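Local coordinates for cobalamin biosynthesis protein (cbiD) (Archaeoglobus fulgidus, PDB 1SR8), which probably methylates C-1 of cobalt-precorrin-5B with S-adenosyl-L-methionine, giving cobalt-precorrin-6A on the anaerobic route to adenosylcobalamin, at residues E7-P12 with L29-E34. Sequence-based numbering, arbitrary orientation.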
ATOM      1  N   GLU A   7      -3.226   6.787   7.720  1.00 21.78           N
ATOM      2  CA  GLU A   7      -2.153   7.180   8.615  1.00 21.19           C
ATOM      3  C   GLU A   7      -2.640   7.912   9.854  1.00 21.74           C
ATOM      4  O   GLU A   7      -1.863   8.170  10.765  1.00 21.58           O
ATOM      5  CB  GLU A   7      -1.121   8.014   7.878  1.00 21.82           C
ATOM      6  CG  GLU A   7       0.248   7.866   8.483  1.00 21.92           C
ATOM      7  CD  GLU A   7       1.347   8.325   7.565  1.00 23.05           C
ATOM      8  OE1 GLU A   7       1.310   8.006   6.358  1.00 24.04           O
ATOM      9  OE2 GLU A   7       2.271   8.995   8.055  1.00 25.61           O
ATOM     10  N   LEU A   8      -3.920   8.265   9.871  1.00 22.37           N
ATOM     11  CA  LEU A   8      -4.549   8.902  11.029  1.00 24.30           C
ATOM     12  C   LEU A   8      -4.148  10.305  11.501  1.00 25.56           C
ATOM     13  O   LEU A   8      -4.543  10.728  12.592  1.00 25.93           O
ATOM     14  CB  LEU A   8      -4.461   7.939  12.217  1.00 23.62           C
ATOM     15  CG  LEU A   8      -5.554   6.871  12.350  1.00 25.40           C
ATOM     16  CD1 LEU A   8      -6.001   6.350  11.005  1.00 24.51           C
ATOM     17  CD2 LEU A   8      -5.025   5.750  13.216  1.00 23.44           C
ATOM     18  N   TYR A   9      -3.371  11.034  10.713  1.00 26.51           N
ATOM     19  CA  TYR A   9      -3.004  12.381  11.120  1.00 26.13           C
ATOM     20  C   TYR A   9      -4.133  13.312  10.698  1.00 28.23           C
ATOM     21  O   TYR A   9      -5.035  12.923   9.945  1.00 25.91           O
ATOM     22  CB  TYR A   9      -1.686  12.812  10.472  1.00 24.89           C
ATOM     23  CG  TYR A   9      -1.599  12.522   8.987  1.00 26.23           C
ATOM     24  CD1 TYR A   9      -2.459  13.141   8.076  1.00 25.31           C
ATOM     25  CD2 TYR A   9      -0.659  11.616   8.491  1.00 26.09           C
ATOM     26  CE1 TYR A   9      -2.389  12.865   6.712  1.00 24.17           C
ATOM     27  CE2 TYR A   9      -0.582  11.333   7.127  1.00 26.31           C
ATOM     28  CZ  TYR A   9      -1.450  11.961   6.245  1.00 26.42           C
ATOM     29  OH  TYR A   9      -1.373  11.678   4.898  1.00 26.34           O
ATOM     30  N   ARG A  10      -4.085  14.541  11.197  1.00 30.21           N
ATOM     31  CA  ARG A  10      -5.096  15.530  10.872  1.00 32.47           C
ATOM     32  C   ARG A  10      -4.588  16.464   9.788  1.00 32.39           C
ATOM     33  O   ARG A  10      -3.388  16.716   9.677  1.00 30.67           O
ATOM     34  CB  ARG A  10      -5.449  16.345  12.110  1.00 34.99           C
ATOM     35  CG  ARG A  10      -6.249  17.578  11.800  1.00 40.81           C
ATOM     36  CD  ARG A  10      -6.438  18.455  13.018  1.00 43.36           C
ATOM     37  NE  ARG A  10      -7.414  19.496  12.737  1.00 46.42           N
ATOM     38  CZ  ARG A  10      -8.032  20.213  13.668  1.00 48.77           C
ATOM     39  NH1 ARG A  10      -7.774  20.008  14.953  1.00 50.66           N
ATOM     40  NH2 ARG A  10      -8.931  21.122  13.313  1.00 52.58           N
ATOM     41  N   TYR A  11      -5.513  16.966   8.981  1.00 35.06           N
ATOM     42  CA  TYR A  11      -5.163  17.891   7.918  1.00 37.86           C
ATOM     43  C   TYR A  11      -5.420  19.311   8.403  1.00 39.75           C
ATOM     44  O   TYR A  11      -6.443  19.581   9.039  1.00 40.44           O
ATOM     45  CB  TYR A  11      -5.994  17.617   6.657  1.00 37.14           C
ATOM     46  CG  TYR A  11      -5.573  16.375   5.895  1.00 35.81           C
ATOM     47  CD1 TYR A  11      -6.248  15.165   6.057  1.00 34.77           C
ATOM     48  CD2 TYR A  11      -4.492  16.413   5.014  1.00 35.83           C
ATOM     49  CE1 TYR A  11      -5.858  14.026   5.357  1.00 35.28           C
ATOM     50  CE2 TYR A  11      -4.093  15.281   4.312  1.00 35.40           C
ATOM     51  CZ  TYR A  11      -4.777  14.092   4.487  1.00 35.89           C
ATOM     52  OH  TYR A  11      -4.369  12.970   3.795  1.00 37.75           O
ATOM     53  N   PRO A  12      -4.480  20.234   8.131  1.00 41.24           N
ATOM     54  CA  PRO A  12      -4.635  21.630   8.549  1.00 43.34           C
ATOM     55  C   PRO A  12      -5.986  22.141   8.051  1.00 45.98           C
ATOM     56  O   PRO A  12      -6.265  22.086   6.854  1.00 47.66           O
ATOM     57  CB  PRO A  12      -3.464  22.320   7.858  1.00 41.16           C
ATOM     58  CG  PRO A  12      -2.417  21.259   7.862  1.00 40.10           C
ATOM     59  CD  PRO A  12      -3.193  20.035   7.444  1.00 40.15           C
ATOM     60  N   LEU A  29      -7.986   7.503  -1.116  1.00 26.37           N
ATOM     61  CA  LEU A  29      -7.329   7.744  -2.394  1.00 26.90           C
ATOM     62  C   LEU A  29      -6.716   9.141  -2.564  1.00 26.95           C
ATOM     63  O   LEU A  29      -5.991   9.392  -3.531  1.00 26.79           O
ATOM     64  CB  LEU A  29      -8.306   7.426  -3.537  1.00 26.30           C
ATOM     65  CG  LEU A  29      -8.645   5.929  -3.657  1.00 25.83           C
ATOM     66  CD1 LEU A  29      -9.872   5.749  -4.525  1.00 25.57           C
ATOM     67  CD2 LEU A  29      -7.467   5.163  -4.232  1.00 22.26           C
ATOM     68  N   TYR A  30      -6.980  10.044  -1.624  1.00 27.89           N
ATOM     69  CA  TYR A  30      -6.415  11.381  -1.723  1.00 27.90           C
ATOM     70  C   TYR A  30      -5.762  11.896  -0.452  1.00 28.02           C
ATOM     71  O   TYR A  30      -6.303  11.754   0.652  1.00 26.11           O
ATOM     72  CB  TYR A  30      -7.479  12.388  -2.150  1.00 31.92           C
ATOM     73  CG  TYR A  30      -8.084  12.109  -3.498  1.00 35.13           C
ATOM     74  CD1 TYR A  30      -9.112  11.180  -3.637  1.00 36.08           C
ATOM     75  CD2 TYR A  30      -7.608  12.746  -4.641  1.00 35.60           C
ATOM     76  CE1 TYR A  30      -9.651  10.891  -4.878  1.00 37.44           C
ATOM     77  CE2 TYR A  30      -8.138  12.464  -5.890  1.00 37.05           C
ATOM     78  CZ  TYR A  30      -9.157  11.532  -6.002  1.00 38.31           C
ATOM     79  OH  TYR A  30      -9.666  11.208  -7.241  1.00 40.90           O
ATOM     80  N   ILE A  31      -4.583  12.488  -0.634  1.00 28.11           N
ATOM     81  CA  ILE A  31      -3.827  13.117   0.439  1.00 28.65           C
ATOM     82  C   ILE A  31      -3.915  14.613   0.127  1.00 31.44           C
ATOM     83  O   ILE A  31      -3.338  15.102  -0.846  1.00 31.39           O
ATOM     84  CB  ILE A  31      -2.334  12.726   0.442  1.00 26.04           C
ATOM     85  CG1 ILE A  31      -2.166  11.246   0.776  1.00 25.57           C
ATOM     86  CG2 ILE A  31      -1.594  13.570   1.464  1.00 24.07           C
ATOM     87  CD1 ILE A  31      -0.719  10.803   0.836  1.00 23.24           C
ATOM     88  N   LEU A  32      -4.661  15.333   0.946  1.00 33.20           N
ATOM     89  CA  LEU A  32      -4.833  16.761   0.757  1.00 35.09           C
ATOM     90  C   LEU A  32      -3.529  17.491   1.052  1.00 35.91           C
ATOM     91  O   LEU A  32      -2.834  17.169   2.014  1.00 34.04           O
ATOM     92  CB  LEU A  32      -5.948  17.245   1.682  1.00 35.41           C
ATOM     93  CG  LEU A  32      -6.209  18.729   1.899  1.00 38.48           C
ATOM     94  CD1 LEU A  32      -6.614  19.401   0.599  1.00 39.89           C
ATOM     95  CD2 LEU A  32      -7.309  18.864   2.933  1.00 39.02           C
ATOM     96  N   THR A  33      -3.185  18.452   0.201  1.00 37.90           N
ATOM     97  CA  THR A  33      -1.977  19.244   0.401  1.00 39.46           C
ATOM     98  C   THR A  33      -2.348  20.717   0.563  1.00 41.54           C
ATOM     99  O   THR A  33      -3.523  21.099   0.487  1.00 39.90           O
ATOM    100  CB  THR A  33      -0.980  19.128  -0.774  1.00 38.67           C
ATOM    101  OG1 THR A  33      -1.476  19.852  -1.905  1.00 40.72           O
ATOM    102  CG2 THR A  33      -0.777  17.675  -1.154  1.00 39.28           C
ATOM    103  N   GLU A  34      -1.325  21.532   0.788  1.00 44.33           N
ATOM    104  CA  GLU A  34      -1.484  22.970   0.975  1.00 47.19           C
ATOM    105  C   GLU A  34      -2.214  23.583  -0.228  1.00 48.42           C
ATOM    106  O   GLU A  34      -3.078  24.450  -0.073  1.00 48.63           O
ATOM    107  CB  GLU A  34      -0.097  23.601   1.142  1.00 47.41           C
ATOM    108  CG  GLU A  34      -0.056  24.860   1.985  1.00 49.58           C
ATOM    109  CD  GLU A  34       1.361  25.220   2.408  1.00 50.24           C
ATOM    110  OE1 GLU A  34       2.229  25.366   1.523  1.00 52.16           O
ATOM    111  OE2 GLU A  34       1.609  25.356   3.624  1.00 50.64           O
TER
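Tyr11 supplies most of the loop's side of this buried contact, its ring laid against Leu32 in strand 30-33 and its hydroxyl reaching Ile31. The CH-pi part comes from Leu32 CB, which stands 4.1 Å from the centroid of the Tyr11 ring and off-centre, toward the CD2-CE2 side; its distance to Tyr11 CD2 is 3.7 Å. Tyr11 CG lies anti to its own carbonyl carbon (chi1 -74°), beside the backbone N, while Leu32 CD2 comes near Tyr11 CB. Ile31 adds apolar packing at the ring edge, where its CG2 sits near the plane of the Tyr11 ring and 4.2 Å from Tyr11 CE2. The same methyl has two hydroxyls as van der Waals neighbours, Tyr11 OH at 3.7 Å and Tyr9 OH at 3.9 Å from Ile31 CG2. The two tyrosine side chains thus converge on one methyl, each crossing the isoleucine at about a right angle.

No hydrogen bond spans the two segments. Ring carbon Tyr11 CE2 approaches Leu32 O obliquely at 3.2 Å, and that buried carbonyl has no hydrogen-bond partner. Tyr11 OH instead hydrogen-bonds to Asp4 OD1, so the phenol is held from the N-terminal loop. An alanine in place of Tyr11 would probably open a gap beside Leu32 CB and Ile31 CG2 and leave Asp4 OD1 without its phenol partner.

Strand 30-33 is an outer strand of a three-stranded antiparallel sheet, and Ile31 also touches Leu197 of helix 195-204. The chemistry implies that the N-terminal loop is joined to this strand by aromatic-aliphatic packing, while the hydroxyl of Tyr11 is held by Asp4 of the same loop.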